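Local coordinates for protein Phl p 3 allergen (Phleum pratense, PDB 3FT1) that acts as a secreted grass pollen allergen recognised by IgE and, by its expansin-type beta-barrel domain, is probably related to carbohydrate-binding modules of cell-wall proteins, at residues A[3-8]-A[20-25]; A[28-33]-A[67-72]; A[14-19]-A[54-59]; A[63-68]-A[81-86]. All coordinates share one frame; numbering follows the deposited sequence.

How the contacts relate
All four contacts belong to one antiparallel sheet that closes on a common apolar interior. All are partly buried; contact 3 has the most exposed residues, five of eleven. Contacts 1 and 3 share strand 16-24, gripped by strand 3-8 toward one end and by strand 52-56 toward the other, their centres about 17 Å apart. Contacts 2 and 4 likewise share strand 65-71. Each contact sends side chains inward: Phe6 meets Phe67 and Phe69, and Leu19 meets Phe67 and Ile83. Chemistry differs: threonines, water and a Lys-Asp pair in contact 1, a backbone bulge and an Asp-Ser polar end in contact 2, clustered lysines in contact 3, and a water-linked Asn-Glu corner in contact 4.

Contact 1. Residues A[3-8]-A[20-25]; sequences QVTFTV and DIKYTR
Chi1 of -62° in Phe6 and -60° in Ile21 sets Phe6 CG and Ile21 CG1 anti to their own carbonyl carbons, so the two side chains run side by side beneath a beta hairpin of strands 3-8 and 16-24. The strands run antiparallel, nearly in line, and alternate strictly: Gln3-Thr24, Thr5-Lys22 and Thr7-Asp20 are hydrogen-bonded pairs, Val4-Tyr23 and Phe6-Ile21 non-hydrogen-bonded ones. Six backbone bonds result, the straightest from Gln3 N to Thr24 O (3.0 Å, 171° at the hydrogen). On the buried face Ile21 bridges two neighbours: its CG1 lies 3.9 Å from Phe6 CD1, obliquely to the ring, while its CG2 touches Val4 CG2 at 3.8 Å. Phe69 and Leu30 continue this apolar layer from across the barrel.

The face bearing Thr5, Thr7, Asp20 and Lys22 is polar. Lys22 bends at chi2 and chi4, which returns NZ to its own strand and the syn lone pair of Asp20 OD1 (2.6 Å), a salt bridge along the strand. Thr5 OG1, in the crowded position between N and the carbonyl carbon, rests 3.4 Å from Lys22 CB. Thr7 OG1 also bonds to Thr92 of the adjoining strand. One water ties the surface together, 2.6 Å from Thr5 OG1, also bonded to Thr7 OG1, and donating to Asp20 O at 2.9 Å.

Contact 2. Residues A[28-33]-A[67-72]; sequences DSLAEV and FRFMSK
An antiparallel strand pairing interrupted by a classic beta bulge joins the start of strand 30-36 to the end of strand 65-71, at one end of the barrel. The evidence is the double use of one carbonyl: Met70 O accepts from Ala31 N at 2.8 Å and from Glu32 N at 3.0 Å, both in its carbonyl plane. The register therefore slips by one residue between Leu30-Ser71 and Glu32-Met70, and Ala31, with psi of -49°, takes the extra place. Beyond the bulge, Met70 N returns a nearly straight bond to Glu32 O (170°), although the donor stands above the carbonyl plane.

Inward, Val33 and Phe69 lie side by side. Val33 CG2, anti to its carbonyl carbon, comes 3.6 Å from Phe69 CD1, obliquely to the ring, while Val33 CG1, anti to the backbone N, lies obliquely to the Phe67 ring, 4.2 Å from Phe67 CD1. Leu30 crosses Phe69 obliquely. Trp53 adds to this layer beside Leu30 and Val33.

Before the bulge the grip turns polar. Ser71 OG, placed by a chi1 of 78°, donates to Asp28 OD2 at 2.6 Å from above the carboxylate plane and also bonds Met75 N. Lys72 N meets Ser29 O at 2.8 Å, almost along the C=O axis. Asp28 OD1 takes Ser29 N (2.9 Å) and Gly73 N, while OD2 also pairs with Arg25 NH1, which probably keeps the carboxylate ionised. Asp28 thus ties residues 28-29 to 71-73, beside a classic bulge in an antiparallel expansin-family barrel.

Contact 3. Residues A[14-19]-A[54-59]; sequences PKKLVL and EVKSSK
Backbone and inward side chains make the compact half of this pairing between strands 16-24 and 52-56, whereas on its outward half lysine ends and water form an outer layer over a buried Glu54. The strands run antiparallel at 179°. Leu17 and Val55 form the hydrogen-bonded pair: Leu17 N reaches Val55 O at 2.9 Å, nearly along the C=O axis, and Val55 N returns to Leu17 O. Ser57 N extends the ladder to Lys15 O at 2.9 Å. On the inner face Leu17 CB meets Val55 CG1 at 4.0 Å; Leu17 also packs on Phe65 and Phe87, which places this side against the apolar interior.

On the other face Lys16, Glu54 and Lys56 stand together. Lys16 leaves with CG anti to the backbone N (chi1 -177°) and an extended chain, running alongside Lys56 so that Lys16 CG lies 3.7 Å from Lys56 CG. Lys16 crosses Glu54 obliquely, laying CE 3.6 Å from Glu54 CD. Lys56 NZ makes a salt bridge to Glu54 OE2, an atom less surely placed. A water links Lys16, donating to Glu54 OE1 at 2.6 Å, accepting from Lys56 NZ and, weakly, from Lys16 NZ. The ammonium groups, Lys16 NZ and Lys56 NZ, 4.4 Å apart, would be expected to favour an ionised Glu54, which may in turn offset part of their repulsion.

Past the strand end Lys15 spreads its aliphatic chain over the backbone of 57-59, Lys15 CG lying 3.6 Å from Lys59 C. There Ser57 OG, anti to its own backbone N, accepts from Lys59 N at 169°, closing an ST turn just after the end of strand 52-56 of the antiparallel barrel.

Contact 4. Residues A[63-68]-A[81-86]; sequences GPFNFR and EVIPTA
Two backbone bonds form the first shell where strand 65-71 meets the weakly bonded end of strand 76-83, past a corner at Glu81. Phe65 N donates to Ile83 O at 2.7 Å in the carbonyl plane, and Val82 N donates to Phe65 O at 2.9 Å, nearly along the C=O axis. The pairing is loose: Ile83 N is buried without a partner. A side chain supplies the third bond: with chi1 at -44°, Asn66 CG is anti to its carbonyl carbon, and OD1 takes Glu81 N at 2.7 Å, the donor standing 30° out of the amide plane. This acceptor meets the chain exactly at the corner, Glu81 having positive phi (46°).

The rings fill the other side. Ile83 CB lies in the plane of the Phe65 ring at its edge, 3.9 Å from Phe65 CD2, while Gly63 CA sits over one face, offset toward the rim. Ile83 CD1 is 3.9 Å from Phe67 CE2, the two side chains crossing at about a right angle.

In the second shell, the peptide bond before Pro64 is cis, and Pro64 runs alongside Glu81, Pro64 CG 3.6 Å from Glu81 CD. A water donates to Pro64 O and Glu81 OE2 and accepts from Asn66 ND2, which also bonds Arg36 O weakly. Thr85 OG1 takes a weak bond from Gly63 N.

Further out, Leu17 and Leu35 pack on Phe65, Leu19 on Ile83, and Tyr93 against Val82, Ile83 and Pro84: strand 30-36 flanks 65-71 in the sheet, while side chains of 16-24 and 92-93 pack against the hairpin.

Contact 1. Residues A[3-8]-A[20-25]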
# COMPACT_ATOMS: atom_id res chain seq x y z
N GLN A 3 -11.24 1.52 5.77
CA GLN A 3 -10.28 2.30 6.54
C GLN A 3 -8.93 1.61 6.41
O GLN A 3 -8.85 0.39 6.43
CB GLN A 3 -10.70 2.34 8.02
CG GLN A 3 -12.05 3.00 8.23
CD GLN A 3 -12.60 2.82 9.64
OE1 GLN A 3 -12.59 1.72 10.20
NE2 GLN A 3 -13.10 3.91 10.22
N VAL A 4 -7.87 2.38 6.28
CA VAL A 4 -6.57 1.75 6.09
C VAL A 4 -5.45 2.57 6.71
O VAL A 4 -5.52 3.79 6.74
CB VAL A 4 -6.28 1.51 4.59
CG1 VAL A 4 -6.11 2.84 3.85
CG2 VAL A 4 -5.05 0.64 4.41
N THR A 5 -4.44 1.88 7.23
CA THR A 5 -3.19 2.53 7.60
C THR A 5 -2.05 1.75 6.97
O THR A 5 -2.15 0.54 6.75
CB THR A 5 -2.97 2.61 9.14
OG1 THR A 5 -2.91 1.29 9.69
CG2 THR A 5 -4.09 3.41 9.82
N PHE A 6 -0.97 2.47 6.65
CA PHE A 6 0.23 1.88 6.07
C PHE A 6 1.37 2.26 7.00
O PHE A 6 1.64 3.45 7.16
CB PHE A 6 0.56 2.53 4.72
CG PHE A 6 -0.50 2.35 3.65
CD1 PHE A 6 -0.33 1.41 2.65
CD2 PHE A 6 -1.63 3.15 3.63
CE1 PHE A 6 -1.28 1.26 1.66
CE2 PHE A 6 -2.59 3.01 2.64
CZ PHE A 6 -2.41 2.06 1.65
N THR A 7 2.04 1.28 7.59
CA THR A 7 3.20 1.56 8.43
C THR A 7 4.45 1.03 7.76
O THR A 7 4.54 -0.16 7.45
CB THR A 7 3.05 0.93 9.81
OG1 THR A 7 1.83 1.37 10.40
CG2 THR A 7 4.23 1.33 10.72
N VAL A 8 5.41 1.91 7.54
CA VAL A 8 6.65 1.52 6.89
C VAL A 8 7.53 0.75 7.87
O VAL A 8 7.87 1.26 8.94
CB VAL A 8 7.42 2.74 6.37
CG1 VAL A 8 8.78 2.31 5.82
CG2 VAL A 8 6.61 3.45 5.29
N ASP A 20 3.32 -2.74 6.81
CA ASP A 20 2.24 -3.25 7.64
C ASP A 20 0.99 -2.50 7.23
O ASP A 20 0.82 -1.32 7.55
CB ASP A 20 2.54 -2.99 9.12
CG ASP A 20 1.47 -3.53 10.04
OD1 ASP A 20 0.55 -4.23 9.55
OD2 ASP A 20 1.54 -3.27 11.26
N ILE A 21 0.12 -3.17 6.50
CA ILE A 21 -1.10 -2.55 6.04
C ILE A 21 -2.23 -3.09 6.90
O ILE A 21 -2.44 -4.30 6.99
CB ILE A 21 -1.37 -2.87 4.54
CG1 ILE A 21 -0.21 -2.36 3.68
CG2 ILE A 21 -2.69 -2.26 4.08
CD1 ILE A 21 -0.32 -2.71 2.20
N LYS A 22 -2.94 -2.19 7.57
CA LYS A 22 -4.09 -2.56 8.37
C LYS A 22 -5.34 -2.12 7.61
O LYS A 22 -5.64 -0.93 7.52
CB LYS A 22 -4.02 -1.90 9.74
CG LYS A 22 -2.96 -2.52 10.63
CD LYS A 22 -3.43 -3.89 11.12
CE LYS A 22 -2.42 -4.57 12.03
NZ LYS A 22 -1.23 -5.07 11.29
N TYR A 23 -6.05 -3.10 7.07
CA TYR A 23 -7.19 -2.87 6.20
C TYR A 23 -8.43 -3.29 6.94
O TYR A 23 -8.51 -4.40 7.46
CB TYR A 23 -7.03 -3.71 4.93
CG TYR A 23 -8.21 -3.70 3.97
CD1 TYR A 23 -8.24 -2.83 2.89
CD2 TYR A 23 -9.27 -4.59 4.14
CE1 TYR A 23 -9.30 -2.84 2.00
CE2 TYR A 23 -10.34 -4.60 3.25
CZ TYR A 23 -10.34 -3.72 2.18
OH TYR A 23 -11.39 -3.70 1.29
N THR A 24 -9.40 -2.38 7.00
CA THR A 24 -10.63 -2.61 7.73
C THR A 24 -11.82 -2.38 6.81
O THR A 24 -12.07 -1.25 6.39
CB THR A 24 -10.76 -1.62 8.90
OG1 THR A 24 -9.60 -1.68 9.72
CG2 THR A 24 -11.98 -1.95 9.73
N ARG A 25 -12.55 -3.45 6.52
CA ARG A 25 -13.82 -3.34 5.80
C ARG A 25 -14.76 -4.39 6.39
O ARG A 25 -14.52 -5.58 6.23
CB ARG A 25 -13.66 -3.58 4.30
CG ARG A 25 -14.97 -3.37 3.55
CD ARG A 25 -14.90 -3.56 2.04
NE ARG A 25 -16.12 -3.01 1.44
CZ ARG A 25 -17.19 -3.73 1.12
NH1 ARG A 25 -17.20 -5.05 1.28
NH2 ARG A 25 -18.25 -3.13 0.62
O HOH W 1 -0.54 0.14 9.65

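Contact 2. Residues A[28-33]-A[67-72]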
# COMPACT_ATOMS: atom_id res chain seq x y z
N ASP A 28 -15.33 -8.20 5.46
CA ASP A 28 -14.50 -8.40 4.27
C ASP A 28 -13.04 -8.40 4.70
O ASP A 28 -12.73 -8.10 5.85
CB ASP A 28 -14.74 -7.26 3.28
CG ASP A 28 -14.58 -7.69 1.81
OD1 ASP A 28 -14.00 -8.76 1.54
OD2 ASP A 28 -15.03 -6.92 0.93
N SER A 29 -12.15 -8.76 3.78
CA SER A 29 -10.73 -8.72 4.08
C SER A 29 -9.96 -8.44 2.80
O SER A 29 -10.50 -8.54 1.71
CB SER A 29 -10.26 -10.04 4.71
OG SER A 29 -10.47 -11.13 3.83
N LEU A 30 -8.70 -8.08 2.96
CA LEU A 30 -7.87 -7.73 1.82
C LEU A 30 -7.48 -8.98 1.04
O LEU A 30 -7.12 -10.00 1.64
CB LEU A 30 -6.62 -7.02 2.34
CG LEU A 30 -5.78 -6.15 1.42
CD1 LEU A 30 -6.65 -5.25 0.56
CD2 LEU A 30 -4.83 -5.33 2.29
N ALA A 31 -7.56 -8.91 -0.28
CA ALA A 31 -7.14 -10.01 -1.14
C ALA A 31 -5.87 -9.65 -1.91
O ALA A 31 -4.91 -10.43 -1.94
CB ALA A 31 -8.25 -10.38 -2.12
N GLU A 32 -5.86 -8.47 -2.52
CA GLU A 32 -4.73 -8.03 -3.34
C GLU A 32 -4.39 -6.59 -2.99
O GLU A 32 -5.27 -5.79 -2.71
CB GLU A 32 -5.08 -8.06 -4.83
CG GLU A 32 -5.43 -9.40 -5.44
CD GLU A 32 -5.74 -9.26 -6.93
OE1 GLU A 32 -5.04 -8.46 -7.61
OE2 GLU A 32 -6.68 -9.91 -7.41
N VAL A 33 -3.10 -6.26 -3.05
CA VAL A 33 -2.65 -4.88 -2.96
C VAL A 33 -1.66 -4.65 -4.10
O VAL A 33 -0.75 -5.45 -4.30
CB VAL A 33 -1.91 -4.62 -1.65
CG1 VAL A 33 -1.35 -3.19 -1.61
CG2 VAL A 33 -2.81 -4.87 -0.47
N PHE A 67 -1.92 3.15 -4.17
CA PHE A 67 -2.19 1.75 -3.85
C PHE A 67 -3.60 1.36 -4.28
O PHE A 67 -4.56 2.08 -4.00
CB PHE A 67 -2.00 1.49 -2.36
CG PHE A 67 -0.58 1.66 -1.90
CD1 PHE A 67 0.31 0.60 -1.94
CD2 PHE A 67 -0.11 2.90 -1.49
CE1 PHE A 67 1.63 0.76 -1.55
CE2 PHE A 67 1.21 3.07 -1.09
CZ PHE A 67 2.08 2.00 -1.12
N ARG A 68 -3.71 0.23 -4.97
CA ARG A 68 -5.02 -0.31 -5.34
C ARG A 68 -5.27 -1.55 -4.51
O ARG A 68 -4.44 -2.46 -4.48
CB ARG A 68 -5.08 -0.66 -6.82
CG ARG A 68 -6.40 -1.30 -7.23
CD ARG A 68 -6.60 -1.25 -8.73
NE ARG A 68 -5.73 -2.20 -9.41
CZ ARG A 68 -5.67 -2.33 -10.74
NH1 ARG A 68 -6.43 -1.57 -11.51
NH2 ARG A 68 -4.85 -3.21 -11.28
N PHE A 69 -6.42 -1.56 -3.84
CA PHE A 69 -6.85 -2.70 -3.04
C PHE A 69 -8.00 -3.44 -3.72
O PHE A 69 -8.90 -2.82 -4.28
CB PHE A 69 -7.36 -2.24 -1.67
CG PHE A 69 -6.29 -1.63 -0.80
CD1 PHE A 69 -5.46 -2.44 -0.04
CD2 PHE A 69 -6.12 -0.26 -0.74
CE1 PHE A 69 -4.49 -1.89 0.77
CE2 PHE A 69 -5.14 0.29 0.07
CZ PHE A 69 -4.32 -0.53 0.82
N MET A 70 -7.96 -4.77 -3.64
CA MET A 70 -9.11 -5.60 -3.98
C MET A 70 -9.41 -6.48 -2.78
O MET A 70 -8.54 -7.20 -2.30
CB MET A 70 -8.80 -6.47 -5.20
CG MET A 70 -8.83 -5.72 -6.51
SD MET A 70 -10.51 -5.22 -6.95
CE MET A 70 -11.32 -6.81 -7.07
N SER A 71 -10.63 -6.38 -2.27
CA SER A 71 -11.04 -7.20 -1.13
C SER A 71 -11.44 -8.59 -1.60
O SER A 71 -11.66 -8.81 -2.79
CB SER A 71 -12.21 -6.55 -0.39
OG SER A 71 -13.43 -6.76 -1.08
N LYS A 72 -11.54 -9.53 -0.66
CA LYS A 72 -12.01 -10.88 -0.99
C LYS A 72 -13.41 -10.80 -1.57
O LYS A 72 -13.77 -11.57 -2.46
CB LYS A 72 -12.01 -11.78 0.25
CG LYS A 72 -10.79 -12.67 0.39
CD LYS A 72 -9.65 -11.97 1.09
CE LYS A 72 -8.41 -12.85 1.15
NZ LYS A 72 -8.70 -14.18 1.76

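Contact 3. Residues A[14-19]-A[54-59]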
# COMPACT_ATOMS: atom_id res chain seq x y z
N PRO A 14 15.05 2.69 -0.44
CA PRO A 14 14.54 3.31 -1.66
C PRO A 14 14.06 2.33 -2.73
O PRO A 14 13.25 2.71 -3.57
CB PRO A 14 15.74 4.12 -2.16
CG PRO A 14 16.46 4.50 -0.91
CD PRO A 14 16.33 3.29 -0.01
N LYS A 15 14.54 1.09 -2.70
CA LYS A 15 14.14 0.08 -3.69
C LYS A 15 13.17 -0.96 -3.12
O LYS A 15 12.86 -1.95 -3.77
CB LYS A 15 15.38 -0.65 -4.22
CG LYS A 15 16.29 0.23 -5.06
CD LYS A 15 17.68 -0.38 -5.23
CE LYS A 15 17.67 -1.60 -6.13
NZ LYS A 15 19.05 -2.09 -6.41
N LYS A 16 12.69 -0.74 -1.90
CA LYS A 16 11.90 -1.77 -1.25
C LYS A 16 10.95 -1.19 -0.23
O LYS A 16 11.37 -0.54 0.72
CB LYS A 16 12.83 -2.79 -0.59
CG LYS A 16 12.14 -3.98 0.06
CD LYS A 16 13.19 -4.97 0.53
CE LYS A 16 12.65 -5.97 1.53
NZ LYS A 16 13.74 -6.86 2.00
N LEU A 17 9.66 -1.44 -0.42
CA LEU A 17 8.67 -1.04 0.58
C LEU A 17 8.17 -2.27 1.32
O LEU A 17 7.63 -3.17 0.71
CB LEU A 17 7.48 -0.34 -0.08
CG LEU A 17 7.57 1.17 -0.27
CD1 LEU A 17 6.36 1.67 -1.05
CD2 LEU A 17 7.67 1.87 1.09
N VAL A 18 8.36 -2.28 2.63
CA VAL A 18 7.80 -3.32 3.48
C VAL A 18 6.76 -2.63 4.32
O VAL A 18 7.09 -1.76 5.13
CB VAL A 18 8.88 -3.94 4.39
CG1 VAL A 18 8.28 -5.07 5.20
CG2 VAL A 18 10.06 -4.44 3.57
N LEU A 19 5.50 -3.02 4.13
CA LEU A 19 4.39 -2.28 4.72
C LEU A 19 3.50 -3.16 5.56
O LEU A 19 2.99 -4.17 5.08
CB LEU A 19 3.54 -1.63 3.63
CG LEU A 19 4.23 -0.60 2.74
CD1 LEU A 19 3.30 -0.22 1.59
CD2 LEU A 19 4.60 0.62 3.57
N GLU A 54 5.00 -6.62 0.71
CA GLU A 54 6.27 -6.12 0.21
C GLU A 54 6.26 -5.90 -1.30
O GLU A 54 5.66 -6.67 -2.04
CB GLU A 54 7.37 -7.10 0.59
CG GLU A 54 8.73 -6.77 0.00
CD GLU A 54 9.76 -7.82 0.35
OE1 GLU A 54 9.76 -8.29 1.50
OE2 GLU A 54 10.57 -8.17 -0.53
N VAL A 55 6.93 -4.84 -1.74
CA VAL A 55 7.23 -4.67 -3.16
C VAL A 55 8.66 -4.18 -3.32
O VAL A 55 9.09 -3.24 -2.63
CB VAL A 55 6.20 -3.76 -3.89
CG1 VAL A 55 6.19 -2.36 -3.31
CG2 VAL A 55 6.50 -3.74 -5.39
N LYS A 56 9.40 -4.85 -4.19
CA LYS A 56 10.80 -4.52 -4.44
C LYS A 56 10.93 -4.07 -5.88
O LYS A 56 10.13 -4.45 -6.73
CB LYS A 56 11.68 -5.75 -4.29
CG LYS A 56 11.96 -6.21 -2.88
CD LYS A 56 12.69 -7.56 -2.92
CE LYS A 56 13.14 -8.02 -1.54
NZ LYS A 56 13.30 -9.50 -1.46
N SER A 57 11.95 -3.28 -6.15
CA SER A 57 12.27 -2.88 -7.52
C SER A 57 13.77 -2.92 -7.71
O SER A 57 14.53 -2.82 -6.75
CB SER A 57 11.76 -1.47 -7.79
OG SER A 57 12.04 -1.13 -9.14
N SER A 58 14.21 -3.07 -8.95
CA SER A 58 15.63 -3.07 -9.25
C SER A 58 16.16 -1.65 -9.27
O SER A 58 17.38 -1.42 -9.30
CB SER A 58 15.91 -3.76 -10.59
OG SER A 58 15.38 -2.99 -11.65
N LYS A 59 15.24 -0.69 -9.26
CA LYS A 59 15.59 0.73 -9.23
C LYS A 59 14.83 1.43 -8.12
O LYS A 59 13.82 0.92 -7.64
CB LYS A 59 15.26 1.37 -10.58
CG LYS A 59 16.21 0.95 -11.67
CD LYS A 59 15.61 1.14 -13.04
CE LYS A 59 16.54 0.59 -14.11
NZ LYS A 59 15.82 0.35 -15.39
O HOH W 2 12.04 -9.59 1.41

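Contact 4. Residues A[63-68]-A[81-86]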
# COMPACT_ATOMS: atom_id res chain seq x y z
N GLY A 63 7.86 7.99 -5.89
CA GLY A 63 6.63 8.39 -5.25
C GLY A 63 6.21 9.79 -5.65
O GLY A 63 6.87 10.42 -6.47
N PRO A 64 5.12 10.29 -5.05
CA PRO A 64 4.34 9.60 -4.01
C PRO A 64 3.65 8.35 -4.54
O PRO A 64 3.34 8.24 -5.72
CB PRO A 64 3.32 10.64 -3.56
CG PRO A 64 3.27 11.65 -4.65
CD PRO A 64 4.60 11.64 -5.33
N PHE A 65 3.38 7.40 -3.65
CA PHE A 65 2.91 6.09 -4.06
C PHE A 65 1.40 5.95 -3.97
O PHE A 65 0.79 6.38 -3.00
CB PHE A 65 3.60 5.02 -3.22
CG PHE A 65 5.11 5.09 -3.28
CD1 PHE A 65 5.78 4.79 -4.45
CD2 PHE A 65 5.84 5.48 -2.17
CE1 PHE A 65 7.16 4.86 -4.51
CE2 PHE A 65 7.23 5.56 -2.23
CZ PHE A 65 7.88 5.24 -3.41
N ASN A 66 0.81 5.33 -4.99
CA ASN A 66 -0.61 5.01 -5.03
C ASN A 66 -0.81 3.52 -4.81
O ASN A 66 0.03 2.71 -5.21
CB ASN A 66 -1.20 5.42 -6.38
CG ASN A 66 -0.72 6.79 -6.81
OD1 ASN A 66 -1.14 7.80 -6.24
ND2 ASN A 66 0.18 6.83 -7.79
N PHE A 67 -1.92 3.15 -4.17
CA PHE A 67 -2.19 1.75 -3.85
C PHE A 67 -3.60 1.36 -4.28
O PHE A 67 -4.56 2.08 -4.00
CB PHE A 67 -2.00 1.49 -2.36
CG PHE A 67 -0.58 1.66 -1.90
CD1 PHE A 67 0.31 0.60 -1.94
CD2 PHE A 67 -0.11 2.90 -1.49
CE1 PHE A 67 1.63 0.76 -1.55
CE2 PHE A 67 1.21 3.07 -1.09
CZ PHE A 67 2.08 2.00 -1.12
N ARG A 68 -3.71 0.23 -4.97
CA ARG A 68 -5.02 -0.31 -5.34
C ARG A 68 -5.27 -1.55 -4.51
O ARG A 68 -4.44 -2.46 -4.48
CB ARG A 68 -5.08 -0.66 -6.82
CG ARG A 68 -6.40 -1.30 -7.23
CD ARG A 68 -6.60 -1.25 -8.73
NE ARG A 68 -5.73 -2.20 -9.41
CZ ARG A 68 -5.67 -2.33 -10.74
NH1 ARG A 68 -6.43 -1.57 -11.51
NH2 ARG A 68 -4.85 -3.21 -11.28
N GLU A 81 -1.47 8.78 -3.75
CA GLU A 81 -0.38 9.54 -3.15
C GLU A 81 -0.39 9.45 -1.63
O GLU A 81 -0.39 10.45 -0.92
CB GLU A 81 -0.40 11.00 -3.65
CG GLU A 81 -0.48 11.09 -5.18
CD GLU A 81 -0.04 12.43 -5.72
OE1 GLU A 81 0.06 13.40 -4.94
OE2 GLU A 81 0.23 12.51 -6.94
N VAL A 82 -0.38 8.21 -1.15
CA VAL A 82 -0.49 7.92 0.28
C VAL A 82 0.84 8.01 1.02
O VAL A 82 0.88 8.40 2.18
CB VAL A 82 -1.07 6.52 0.50
CG1 VAL A 82 -1.16 6.23 2.00
CG2 VAL A 82 -2.44 6.43 -0.13
N ILE A 83 1.91 7.60 0.35
CA ILE A 83 3.25 7.59 0.94
C ILE A 83 4.22 8.37 0.06
O ILE A 83 4.25 8.17 -1.16
CB ILE A 83 3.75 6.14 1.11
CG1 ILE A 83 2.76 5.33 1.96
CG2 ILE A 83 5.16 6.11 1.68
CD1 ILE A 83 3.15 3.90 2.17
N PRO A 84 4.99 9.27 0.66
CA PRO A 84 5.89 10.11 -0.14
C PRO A 84 7.10 9.30 -0.53
O PRO A 84 7.37 8.28 0.09
CB PRO A 84 6.31 11.20 0.82
CG PRO A 84 6.26 10.54 2.17
CD PRO A 84 5.13 9.54 2.11
N THR A 85 7.82 9.76 -1.55
CA THR A 85 9.06 9.10 -1.92
C THR A 85 9.99 9.00 -0.72
O THR A 85 10.56 7.93 -0.45
CB THR A 85 9.75 9.87 -3.03
OG1 THR A 85 8.86 9.96 -4.14
CG2 THR A 85 11.03 9.17 -3.46
N ALA A 86 10.15 10.10 -0.00
CA ALA A 86 11.03 10.14 1.15
C ALA A 86 10.29 9.70 2.40
O ALA A 86 10.14 10.45 3.37
CB ALA A 86 11.61 11.53 1.34
O HOH W 3 1.61 9.64 -7.61